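Local coordinates for putative cobalamin synthesis related protein (Corynebacterium diphtheriae, PDB 2NPN) that binds S-adenosylmethionine and is probably a precorrin-6A synthase (deacetylating), a methyltransferase of cobalamin biosynthesis, at residues Val195-Leu208 with His238-Asp251. Numbering follows the deposited sequence.
With MG (magnesium ion), chain B; SAM (S-adenosylmethionine), chain C.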
ATOM      1  N   VAL A 195      -1.568 -24.064  -3.368  1.00 10.86           N
ATOM      2  CA  VAL A 195      -2.961 -24.243  -2.962  1.00 11.78           C
ATOM      3  C   VAL A 195      -3.934 -24.521  -4.108  1.00 11.85           C
ATOM      4  O   VAL A 195      -5.103 -24.788  -3.878  1.00 12.38           O
ATOM      5  CB  VAL A 195      -3.477 -23.026  -2.189  1.00 10.82           C
ATOM      6  CG1 VAL A 195      -2.628 -22.835  -0.932  1.00 11.82           C
ATOM      7  CG2 VAL A 195      -3.440 -21.750  -3.031  1.00 12.20           C
ATOM      8  N   ALA A 196      -3.452 -24.421  -5.334  1.00 13.42           N
ATOM      9  CA  ALA A 196      -4.329 -24.615  -6.501  1.00 12.98           C
ATOM     10  C   ALA A 196      -4.841 -26.037  -6.658  1.00 12.33           C
ATOM     11  O   ALA A 196      -4.166 -27.015  -6.333  1.00 13.60           O
ATOM     12  CB  ALA A 196      -3.605 -24.160  -7.766  1.00 14.21           C
ATOM     13  N   THR A 197      -6.080 -26.124  -7.141  1.00 11.20           N
ATOM     14  CA  THR A 197      -6.668 -27.331  -7.702  1.00 10.54           C
ATOM     15  C   THR A 197      -6.847 -27.111  -9.208  1.00  9.41           C
ATOM     16  O   THR A 197      -6.551 -26.019  -9.724  1.00  8.15           O
ATOM     17  CB  THR A 197      -8.078 -27.646  -7.127  1.00 11.84           C
ATOM     18  OG1 THR A 197      -9.051 -26.772  -7.731  1.00 12.79           O
ATOM     19  CG2 THR A 197      -8.108 -27.524  -5.597  1.00 13.38           C
ATOM     20  N   GLU A 198      -7.409 -28.113  -9.886  1.00  9.04           N
ATOM     21  CA  GLU A 198      -7.641 -27.957 -11.328  1.00  8.62           C
ATOM     22  C   GLU A 198      -8.609 -26.817 -11.641  1.00  7.51           C
ATOM     23  O   GLU A 198      -8.569 -26.296 -12.759  1.00  7.52           O
ATOM     24  CB  GLU A 198      -8.088 -29.268 -12.013  1.00  9.70           C
ATOM     25  CG  GLU A 198      -9.481 -29.701 -11.761  1.00 11.99           C
ATOM     26  CD  GLU A 198      -9.921 -30.984 -12.545  1.00 10.61           C
ATOM     27  OE1 GLU A 198      -9.406 -31.334 -13.650  1.00 15.59           O
ATOM     28  OE2 GLU A 198     -10.793 -31.695 -12.005  1.00 19.43           O
ATOM     29  N   HIS A 199      -9.453 -26.435 -10.677  1.00  5.73           N
ATOM     30  CA  HIS A 199     -10.492 -25.411 -10.902  1.00  6.18           C
ATOM     31  C   HIS A 199     -10.078 -24.002 -10.486  1.00  6.68           C
ATOM     32  O   HIS A 199     -10.842 -23.035 -10.707  1.00  7.12           O
ATOM     33  CB  HIS A 199     -11.738 -25.787 -10.154  1.00  5.99           C
ATOM     34  CG  HIS A 199     -12.310 -27.082 -10.614  1.00  4.38           C
ATOM     35  ND1 HIS A 199     -12.699 -27.307 -11.925  1.00  5.69           N
ATOM     36  CD2 HIS A 199     -12.526 -28.236  -9.952  1.00  8.51           C
ATOM     37  CE1 HIS A 199     -13.168 -28.536 -12.029  1.00  7.68           C
ATOM     38  NE2 HIS A 199     -13.049 -29.135 -10.854  1.00  9.82           N
ATOM     39  N   THR A 200      -8.896 -23.860  -9.875  1.00  7.14           N
ATOM     40  CA  THR A 200      -8.471 -22.558  -9.352  1.00  6.55           C
ATOM     41  C   THR A 200      -8.058 -21.640 -10.483  1.00  6.16           C
ATOM     42  O   THR A 200      -7.139 -21.982 -11.262  1.00  6.61           O
ATOM     43  CB  THR A 200      -7.289 -22.726  -8.395  1.00  7.22           C
ATOM     44  OG1 THR A 200      -7.596 -23.754  -7.443  1.00  8.87           O
ATOM     45  CG2 THR A 200      -6.970 -21.363  -7.716  1.00 10.09           C
ATOM     46  N   TYR A 201      -8.711 -20.482 -10.557  1.00  6.58           N
ATOM     47  CA  TYR A 201      -8.417 -19.472 -11.573  1.00  6.09           C
ATOM     48  C   TYR A 201      -7.673 -18.329 -10.864  1.00  7.06           C
ATOM     49  O   TYR A 201      -8.002 -18.037  -9.714  1.00  7.45           O
ATOM     50  CB  TYR A 201      -9.695 -18.924 -12.187  1.00  6.64           C
ATOM     51  CG  TYR A 201      -9.454 -18.279 -13.525  1.00  6.90           C
ATOM     52  CD1 TYR A 201      -9.480 -19.034 -14.699  1.00  6.94           C
ATOM     53  CD2 TYR A 201      -9.256 -16.923 -13.646  1.00  6.74           C
ATOM     54  CE1 TYR A 201      -9.259 -18.449 -15.918  1.00  6.62           C
ATOM     55  CE2 TYR A 201      -9.048 -16.331 -14.873  1.00  7.99           C
ATOM     56  CZ  TYR A 201      -9.048 -17.096 -16.016  1.00  6.51           C
ATOM     57  OH  TYR A 201      -8.839 -16.592 -17.306  1.00  9.73           O
HETATM   58  N   MSE A 202      -6.733 -17.691 -11.556  1.00  6.34           N
HETATM   59  CA  MSE A 202      -6.010 -16.559 -10.976  1.00  6.79           C
HETATM   60  C   MSE A 202      -6.008 -15.352 -11.918  1.00  6.88           C
HETATM   61  O   MSE A 202      -5.809 -15.482 -13.141  1.00  6.14           O
HETATM   62  CB  MSE A 202      -4.548 -16.951 -10.662  1.00  8.13           C
HETATM   63  CG  MSE A 202      -3.744 -15.796 -10.079  1.00  7.81           C
HETATM   64 SE   MSE A 202      -1.951 -16.313  -9.418  0.80 12.86          SE
HETATM   65  CE  MSE A 202      -1.207 -17.063 -11.041  1.00 14.01           C
ATOM     66  N   TRP A 203      -6.254 -14.173 -11.316  1.00  5.45           N
ATOM     67  CA  TRP A 203      -5.949 -12.901 -11.915  1.00  6.04           C
ATOM     68  C   TRP A 203      -4.810 -12.249 -11.143  1.00  6.34           C
ATOM     69  O   TRP A 203      -4.912 -12.059  -9.941  1.00  6.76           O
ATOM     70  CB  TRP A 203      -7.145 -11.987 -11.890  1.00  6.53           C
ATOM     71  CG  TRP A 203      -8.322 -12.454 -12.714  1.00  6.30           C
ATOM     72  CD1 TRP A 203      -8.629 -12.118 -14.001  1.00  7.43           C
ATOM     73  CD2 TRP A 203      -9.385 -13.297 -12.260  1.00  7.50           C
ATOM     74  NE1 TRP A 203      -9.820 -12.713 -14.383  1.00  8.34           N
ATOM     75  CE2 TRP A 203     -10.307 -13.422 -13.326  1.00  8.15           C
ATOM     76  CE3 TRP A 203      -9.654 -13.956 -11.046  1.00  8.70           C
ATOM     77  CZ2 TRP A 203     -11.497 -14.165 -13.193  1.00  8.03           C
ATOM     78  CZ3 TRP A 203     -10.840 -14.681 -10.933  1.00  8.43           C
ATOM     79  CH2 TRP A 203     -11.732 -14.784 -12.001  1.00  8.68           C
ATOM     80  N   TRP A 204      -3.718 -11.947 -11.845  1.00  6.34           N
ATOM     81  CA  TRP A 204      -2.465 -11.512 -11.233  1.00  7.01           C
ATOM     82  C   TRP A 204      -2.035 -10.189 -11.832  1.00  6.80           C
ATOM     83  O   TRP A 204      -2.281  -9.882 -13.012  1.00  7.33           O
ATOM     84  CB  TRP A 204      -1.412 -12.605 -11.424  1.00  7.35           C
ATOM     85  CG  TRP A 204      -0.084 -12.376 -10.884  1.00  6.34           C
ATOM     86  CD1 TRP A 204       0.382 -12.764  -9.652  1.00  8.09           C
ATOM     87  CD2 TRP A 204       1.036 -11.752 -11.551  1.00  6.05           C
ATOM     88  NE1 TRP A 204       1.702 -12.410  -9.512  1.00  8.21           N
ATOM     89  CE2 TRP A 204       2.129 -11.783 -10.652  1.00  7.02           C
ATOM     90  CE3 TRP A 204       1.220 -11.155 -12.811  1.00  7.78           C
ATOM     91  CZ2 TRP A 204       3.399 -11.301 -11.002  1.00  7.45           C
ATOM     92  CZ3 TRP A 204       2.464 -10.641 -13.124  1.00  6.80           C
ATOM     93  CH2 TRP A 204       3.539 -10.722 -12.227  1.00  6.07           C
ATOM     94  N   GLY A 205      -1.370  -9.366 -11.015  1.00  7.76           N
ATOM     95  CA  GLY A 205      -0.763  -8.184 -11.535  1.00  7.48           C
ATOM     96  C   GLY A 205       0.389  -7.696 -10.700  1.00  7.15           C
ATOM     97  O   GLY A 205       0.369  -7.802  -9.475  1.00  8.33           O
ATOM     98  N   ALA A 206       1.365  -7.108 -11.389  1.00  6.70           N
ATOM     99  CA  ALA A 206       2.524  -6.505 -10.758  1.00  6.62           C
ATOM    100  C   ALA A 206       2.698  -5.093 -11.253  1.00  7.68           C
ATOM    101  O   ALA A 206       2.338  -4.770 -12.373  1.00  6.61           O
ATOM    102  CB  ALA A 206       3.775  -7.327 -11.008  1.00  8.35           C
ATOM    103  N   PHE A 207       3.217  -4.232 -10.375  1.00  7.13           N
ATOM    104  CA  PHE A 207       3.465  -2.831 -10.705  1.00  6.98           C
ATOM    105  C   PHE A 207       2.174  -2.192 -11.227  1.00  7.37           C
ATOM    106  O   PHE A 207       2.197  -1.373 -12.156  1.00  8.23           O
ATOM    107  CB  PHE A 207       4.599  -2.724 -11.742  1.00  8.50           C
ATOM    108  CG  PHE A 207       5.852  -3.496 -11.370  1.00  8.55           C
ATOM    109  CD1 PHE A 207       6.610  -3.115 -10.257  1.00 11.56           C
ATOM    110  CD2 PHE A 207       6.279  -4.548 -12.131  1.00 10.60           C
ATOM    111  CE1 PHE A 207       7.777  -3.780  -9.906  1.00 11.12           C
ATOM    112  CE2 PHE A 207       7.472  -5.250 -11.790  1.00 10.95           C
ATOM    113  CZ  PHE A 207       8.193  -4.859 -10.675  1.00 10.18           C
ATOM    114  N   LEU A 208       1.062  -2.553 -10.596  1.00  7.41           N
ATOM    115  CA  LEU A 208      -0.245  -2.085 -11.010  1.00  7.83           C
ATOM    116  C   LEU A 208      -0.343  -0.572 -10.979  1.00  8.48           C
ATOM    117  O   LEU A 208       0.172   0.058 -10.045  1.00  8.98           O
ATOM    118  CB  LEU A 208      -1.333  -2.636 -10.083  1.00  8.21           C
ATOM    119  CG  LEU A 208      -1.569  -4.116 -10.203  1.00  7.60           C
ATOM    120  CD1 LEU A 208      -2.298  -4.618  -8.978  1.00 10.46           C
ATOM    121  CD2 LEU A 208      -2.350  -4.464 -11.467  1.00  9.04           C
ATOM    122  N   HIS A 238      14.128  -5.471 -11.964  1.00 12.73           N
ATOM    123  CA  HIS A 238      13.790  -4.218 -11.287  1.00 12.38           C
ATOM    124  C   HIS A 238      14.446  -4.090  -9.929  1.00 11.77           C
ATOM    125  O   HIS A 238      14.512  -2.994  -9.378  1.00 11.68           O
ATOM    126  CB  HIS A 238      12.260  -4.088 -11.090  1.00 12.62           C
ATOM    127  CG  HIS A 238      11.487  -3.865 -12.356  1.00 14.46           C
ATOM    128  ND1 HIS A 238      11.251  -2.611 -12.872  1.00 16.16           N
ATOM    129  CD2 HIS A 238      10.871  -4.735 -13.190  1.00 15.47           C
ATOM    130  CE1 HIS A 238      10.535  -2.717 -13.978  1.00 16.22           C
ATOM    131  NE2 HIS A 238      10.289  -3.997 -14.194  1.00 15.27           N
ATOM    132  N   GLY A 239      14.876  -5.208  -9.358  1.00 11.52           N
ATOM    133  CA  GLY A 239      15.457  -5.216  -8.016  1.00 11.77           C
ATOM    134  C   GLY A 239      14.445  -5.560  -6.953  1.00 11.39           C
ATOM    135  O   GLY A 239      14.798  -5.794  -5.802  1.00 12.72           O
ATOM    136  N   TRP A 240      13.173  -5.549  -7.342  1.00 10.22           N
ATOM    137  CA  TRP A 240      12.060  -5.795  -6.430  1.00  9.57           C
ATOM    138  C   TRP A 240      10.813  -6.029  -7.262  1.00  8.10           C
ATOM    139  O   TRP A 240      10.775  -5.764  -8.463  1.00  7.23           O
ATOM    140  CB  TRP A 240      11.821  -4.601  -5.506  1.00  9.56           C
ATOM    141  CG  TRP A 240      11.477  -3.331  -6.252  1.00  9.79           C
ATOM    142  CD1 TRP A 240      12.369  -2.465  -6.836  1.00 10.41           C
ATOM    143  CD2 TRP A 240      10.173  -2.774  -6.497  1.00 10.04           C
ATOM    144  NE1 TRP A 240      11.706  -1.424  -7.433  1.00 11.98           N
ATOM    145  CE2 TRP A 240      10.363  -1.570  -7.228  1.00  9.67           C
ATOM    146  CE3 TRP A 240       8.873  -3.156  -6.166  1.00 10.34           C
ATOM    147  CZ2 TRP A 240       9.301  -0.781  -7.651  1.00 10.52           C
ATOM    148  CZ3 TRP A 240       7.818  -2.346  -6.568  1.00 11.08           C
ATOM    149  CH2 TRP A 240       8.044  -1.178  -7.305  1.00 10.69           C
ATOM    150  N   ILE A 241       9.778  -6.527  -6.608  1.00  8.02           N
ATOM    151  CA  ILE A 241       8.477  -6.644  -7.267  1.00  8.27           C
ATOM    152  C   ILE A 241       7.373  -6.580  -6.227  1.00  8.09           C
ATOM    153  O   ILE A 241       7.570  -7.041  -5.111  1.00  9.02           O
ATOM    154  CB  ILE A 241       8.345  -7.955  -8.101  1.00  8.03           C
ATOM    155  CG1 ILE A 241       6.998  -8.001  -8.843  1.00  9.69           C
ATOM    156  CG2 ILE A 241       8.488  -9.228  -7.230  1.00  9.67           C
ATOM    157  CD1 ILE A 241       7.049  -8.956 -10.001  1.00 10.31           C
HETATM  158  N   MSE A 242       6.246  -5.957  -6.573  1.00  6.59           N
HETATM  159  CA  MSE A 242       5.055  -6.058  -5.740  1.00  7.58           C
HETATM  160  C   MSE A 242       3.950  -6.553  -6.641  1.00  6.99           C
HETATM  161  O   MSE A 242       3.728  -5.974  -7.706  1.00  7.24           O
HETATM  162  CB  MSE A 242       4.661  -4.732  -5.114  1.00  7.64           C
HETATM  163  CG  MSE A 242       5.592  -4.292  -3.994  1.00  8.53           C
HETATM  164 SE   MSE A 242       4.957  -2.717  -3.065  0.75 13.30          SE
HETATM  165  CE  MSE A 242       4.817  -1.525  -4.594  1.00 11.62           C
ATOM    166  N   ASP A 243       3.339  -7.654  -6.231  1.00  5.51           N
ATOM    167  CA  ASP A 243       2.231  -8.253  -6.949  1.00  6.36           C
ATOM    168  C   ASP A 243       1.020  -8.394  -6.029  1.00  6.20           C
ATOM    169  O   ASP A 243       1.157  -8.496  -4.788  1.00  5.01           O
ATOM    170  CB  ASP A 243       2.565  -9.602  -7.628  1.00  6.75           C
ATOM    171  CG  ASP A 243       2.967 -10.750  -6.627  1.00 11.22           C
ATOM    172  OD1 ASP A 243       3.346 -10.456  -5.469  1.00 17.07           O
ATOM    173  OD2 ASP A 243       2.970 -11.961  -7.016  1.00 11.10           O
ATOM    174  N   THR A 244      -0.154  -8.483  -6.657  1.00  5.46           N
ATOM    175  CA  THR A 244      -1.398  -8.780  -5.935  1.00  4.59           C
ATOM    176  C   THR A 244      -2.147  -9.725  -6.867  1.00  5.04           C
ATOM    177  O   THR A 244      -2.058  -9.602  -8.103  1.00  4.36           O
ATOM    178  CB  THR A 244      -2.234  -7.473  -5.687  1.00  5.06           C
ATOM    179  OG1 THR A 244      -1.489  -6.520  -4.906  1.00  5.26           O
ATOM    180  CG2 THR A 244      -3.550  -7.740  -4.909  1.00  5.87           C
ATOM    181  N   TYR A 245      -2.866 -10.685  -6.300  1.00  3.88           N
ATOM    182  CA  TYR A 245      -3.608 -11.614  -7.152  1.00  3.42           C
ATOM    183  C   TYR A 245      -4.898 -12.037  -6.460  1.00  4.36           C
ATOM    184  O   TYR A 245      -5.015 -11.964  -5.250  1.00  4.32           O
ATOM    185  CB  TYR A 245      -2.753 -12.784  -7.598  1.00  5.08           C
ATOM    186  CG  TYR A 245      -2.074 -13.601  -6.506  1.00  3.29           C
ATOM    187  CD1 TYR A 245      -2.632 -14.804  -6.055  1.00  6.60           C
ATOM    188  CD2 TYR A 245      -0.816 -13.252  -5.993  1.00  4.34           C
ATOM    189  CE1 TYR A 245      -2.001 -15.596  -5.068  1.00  5.33           C
ATOM    190  CE2 TYR A 245      -0.202 -14.042  -5.044  1.00  4.79           C
ATOM    191  CZ  TYR A 245      -0.789 -15.229  -4.590  1.00  4.22           C
ATOM    192  OH  TYR A 245      -0.104 -16.038  -3.660  1.00  6.91           O
ATOM    193  N   LEU A 246      -5.835 -12.526  -7.273  1.00  4.90           N
ATOM    194  CA  LEU A 246      -7.126 -13.002  -6.796  1.00  4.07           C
ATOM    195  C   LEU A 246      -7.249 -14.446  -7.277  1.00  4.22           C
ATOM    196  O   LEU A 246      -6.990 -14.706  -8.450  1.00  5.46           O
ATOM    197  CB  LEU A 246      -8.283 -12.156  -7.347  1.00  4.88           C
ATOM    198  CG  LEU A 246      -9.655 -12.448  -6.754  1.00  7.95           C
ATOM    199  CD1 LEU A 246     -10.538 -11.128  -6.816  1.00 11.47           C
ATOM    200  CD2 LEU A 246     -10.313 -13.622  -7.405  1.00 13.66           C
ATOM    201  N   LEU A 247      -7.534 -15.364  -6.375  1.00  4.35           N
ATOM    202  CA  LEU A 247      -7.780 -16.792  -6.684  1.00  3.78           C
ATOM    203  C   LEU A 247      -9.254 -17.031  -6.486  1.00  4.77           C
ATOM    204  O   LEU A 247      -9.868 -16.589  -5.525  1.00  4.15           O
ATOM    205  CB  LEU A 247      -7.003 -17.679  -5.714  1.00  5.29           C
ATOM    206  CG  LEU A 247      -5.472 -17.571  -5.742  1.00  5.27           C
ATOM    207  CD1 LEU A 247      -4.829 -18.562  -4.681  1.00  7.53           C
ATOM    208  CD2 LEU A 247      -4.930 -17.793  -7.081  1.00  6.87           C
ATOM    209  N   ARG A 248      -9.829 -17.736  -7.435  1.00  3.88           N
ATOM    210  CA  ARG A 248     -11.252 -18.073  -7.408  1.00  4.59           C
ATOM    211  C   ARG A 248     -11.414 -19.507  -7.859  1.00  4.57           C
ATOM    212  O   ARG A 248     -10.893 -19.893  -8.905  1.00  4.19           O
ATOM    213  CB  ARG A 248     -12.052 -17.129  -8.288  1.00  5.29           C
ATOM    214  CG  ARG A 248     -13.545 -17.301  -8.213  1.00  4.72           C
ATOM    215  CD  ARG A 248     -14.301 -16.152  -8.869  1.00  6.01           C
ATOM    216  NE  ARG A 248     -14.154 -14.906  -8.097  1.00  5.00           N
ATOM    217  CZ  ARG A 248     -14.294 -13.657  -8.555  1.00  5.18           C
ATOM    218  NH1 ARG A 248     -14.645 -13.408  -9.829  1.00  7.16           N
ATOM    219  NH2 ARG A 248     -14.088 -12.636  -7.751  1.00  6.02           N
ATOM    220  N   GLU A 249     -12.208 -20.246  -7.108  1.00  4.24           N
ATOM    221  CA  GLU A 249     -12.491 -21.656  -7.431  1.00  5.02           C
ATOM    222  C   GLU A 249     -13.664 -21.670  -8.400  1.00  5.72           C
ATOM    223  O   GLU A 249     -14.815 -21.475  -8.011  1.00  6.40           O
ATOM    224  CB  GLU A 249     -12.790 -22.472  -6.174  1.00  4.91           C
ATOM    225  CG  GLU A 249     -12.646 -23.929  -6.395  1.00  8.33           C
ATOM    226  CD  GLU A 249     -11.168 -24.348  -6.520  1.00  9.40           C
ATOM    227  OE1 GLU A 249     -10.250 -23.492  -6.511  1.00 11.38           O
ATOM    228  OE2 GLU A 249     -10.952 -25.557  -6.593  1.00 15.45           O
ATOM    229  N   LEU A 250     -13.365 -21.942  -9.662  1.00  5.59           N
ATOM    230  CA  LEU A 250     -14.366 -21.971 -10.738  1.00  5.65           C
ATOM    231  C   LEU A 250     -14.766 -23.414 -11.029  1.00  6.67           C
ATOM    232  O   LEU A 250     -14.491 -23.962 -12.052  1.00  6.24           O
ATOM    233  CB  LEU A 250     -13.841 -21.242 -11.975  1.00  6.42           C
ATOM    234  CG  LEU A 250     -13.547 -19.749 -11.879  1.00  5.41           C
ATOM    235  CD1 LEU A 250     -13.026 -19.228 -13.207  1.00  7.95           C
ATOM    236  CD2 LEU A 250     -14.742 -18.965 -11.342  1.00  7.97           C
ATOM    237  N   ASP A 251     -15.381 -24.037 -10.036  1.00  7.98           N
ATOM    238  CA  ASP A 251     -15.854 -25.392 -10.159  1.00 10.01           C
ATOM    239  C   ASP A 251     -17.351 -25.497 -10.481  1.00 11.60           C
ATOM    240  O   ASP A 251     -18.021 -24.516 -10.876  1.00 13.16           O
ATOM    241  CB  ASP A 251     -15.525 -26.146  -8.865  1.00 10.66           C
ATOM    242  CG  ASP A 251     -16.260 -25.605  -7.640  1.00 12.52           C
ATOM    243  OD1 ASP A 251     -17.029 -24.623  -7.711  1.00 13.55           O
ATOM    244  OD2 ASP A 251     -16.028 -26.176  -6.568  1.00 17.04           O
ATOM    245  OXT ASP A 251     -17.912 -26.601 -10.345  1.00 12.65           O
TER
HETATM  246 MG    MG B 251     -13.754 -23.661 -14.208  0.50 17.25          MG
HETATM  247  N   SAM C4633      -1.939   0.255   1.678  1.00 17.52           N
HETATM  248  CA  SAM C4633      -1.632  -0.477   0.412  1.00 18.83           C
HETATM  249  C   SAM C4633      -2.858  -0.595  -0.474  1.00 19.86           C
HETATM  250  O   SAM C4633      -2.753  -1.176  -1.588  1.00 19.69           O
HETATM  251  OXT SAM C4633      -3.930  -0.077  -0.105  1.00 17.81           O
HETATM  252  CB  SAM C4633      -1.037  -1.863   0.721  1.00 19.48           C
HETATM  253  CG  SAM C4633       0.345  -1.816   1.375  1.00 21.23           C
HETATM  254  SD  SAM C4633       1.153  -3.431   1.648  1.00 21.18           S
HETATM  255  CE  SAM C4633       2.605  -2.788   2.530  1.00 26.19           C
HETATM  256  C5' SAM C4633       2.075  -3.860   0.130  1.00 19.82           C
HETATM  257  C4' SAM C4633       1.382  -4.912  -0.753  1.00 20.23           C
HETATM  258  O4' SAM C4633       0.394  -4.292  -1.506  1.00 17.17           O
HETATM  259  C3' SAM C4633       2.280  -5.584  -1.793  1.00 18.57           C
HETATM  260  O3' SAM C4633       3.019  -6.653  -1.257  1.00 19.10           O
HETATM  261  C2' SAM C4633       1.311  -6.024  -2.857  1.00 17.92           C
HETATM  262  O2' SAM C4633       0.589  -7.156  -2.405  1.00 18.25           O
HETATM  263  C1' SAM C4633       0.403  -4.813  -2.838  1.00 17.26           C
HETATM  264  N9  SAM C4633       0.808  -3.769  -3.805  1.00 15.64           N
HETATM  265  C8  SAM C4633       1.062  -2.443  -3.492  1.00 17.47           C
HETATM  266  N7  SAM C4633       1.319  -1.747  -4.603  1.00 17.97           N
HETATM  267  C5  SAM C4633       1.184  -2.609  -5.655  1.00 15.25           C
HETATM  268  C6  SAM C4633       1.265  -2.437  -7.029  1.00 16.12           C
HETATM  269  N6  SAM C4633       1.554  -1.234  -7.590  1.00 18.57           N
HETATM  270  N1  SAM C4633       1.057  -3.534  -7.857  1.00 16.12           N
HETATM  271  C2  SAM C4633       0.698  -4.751  -7.311  1.00 15.70           C
HETATM  272  N3  SAM C4633       0.609  -4.925  -5.957  1.00 16.18           N
HETATM  273  C4  SAM C4633       0.821  -3.872  -5.131  1.00 13.74           C
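Trp204 extends its indole with CG trans to the backbone N (chi1 -180°), while Asp243 turns CG between its own N and carbonyl carbon (chi1 63°); together these rotations bring Trp204 NE1 to 2.8 Å from Asp243 OD2. The N-H meets the anti lone pair of that oxygen, which is tilted from the indole plane, and Lys231 of helix 220-238 forms a salt bridge with the same atom. Both residues belong to an antiparallel pair, strands 200-206 and 243-249, at the middle of the mixed sheet in this tetrapyrrole methylase fold. Backbone bonds link Tyr201 with Arg248, Trp203 with Leu246 and Gly205 with Thr244.

On the face carrying Trp204, the selenium of Met202, a selenomethionine, lies obliquely against Tyr245, SE to CD1 3.7 Å, and its CB packs alongside Leu247 CD2. The other face holds Trp203, whose six-membered ring meets Leu246 CD2 obliquely and has Arg248 CB at its edge; CZ3 also lies over one face of the Arg248 guanidinium, which Asn181 and Leu155 O hold by hydrogen bonds.

Beyond one end of the strand pair, after Ala206 and before Asp243, Phe207 joins an aromatic cluster: its edge points at the face of Trp240 (planes at 83°), and CZ lies over the His238 ring, 3.7 Å from CD2. The adjoining backbone and Thr244 grip the adenine: Leu208 N donates to SAM N1 and Thr244 OG1 to SAM N3, while the ribose O2' donates to Asp243 O.

At the far end, Leu250 O and Tyr219 bind magnesium. Nearby, Glu249 divides its carboxylate between two threonines of the type I turn 197-200: Thr200 OG1 donates to OE1 at 2.8 Å and Thr197 OG1 to OE2 at 2.5 Å, both on the syn side and somewhat out of the carboxylate plane.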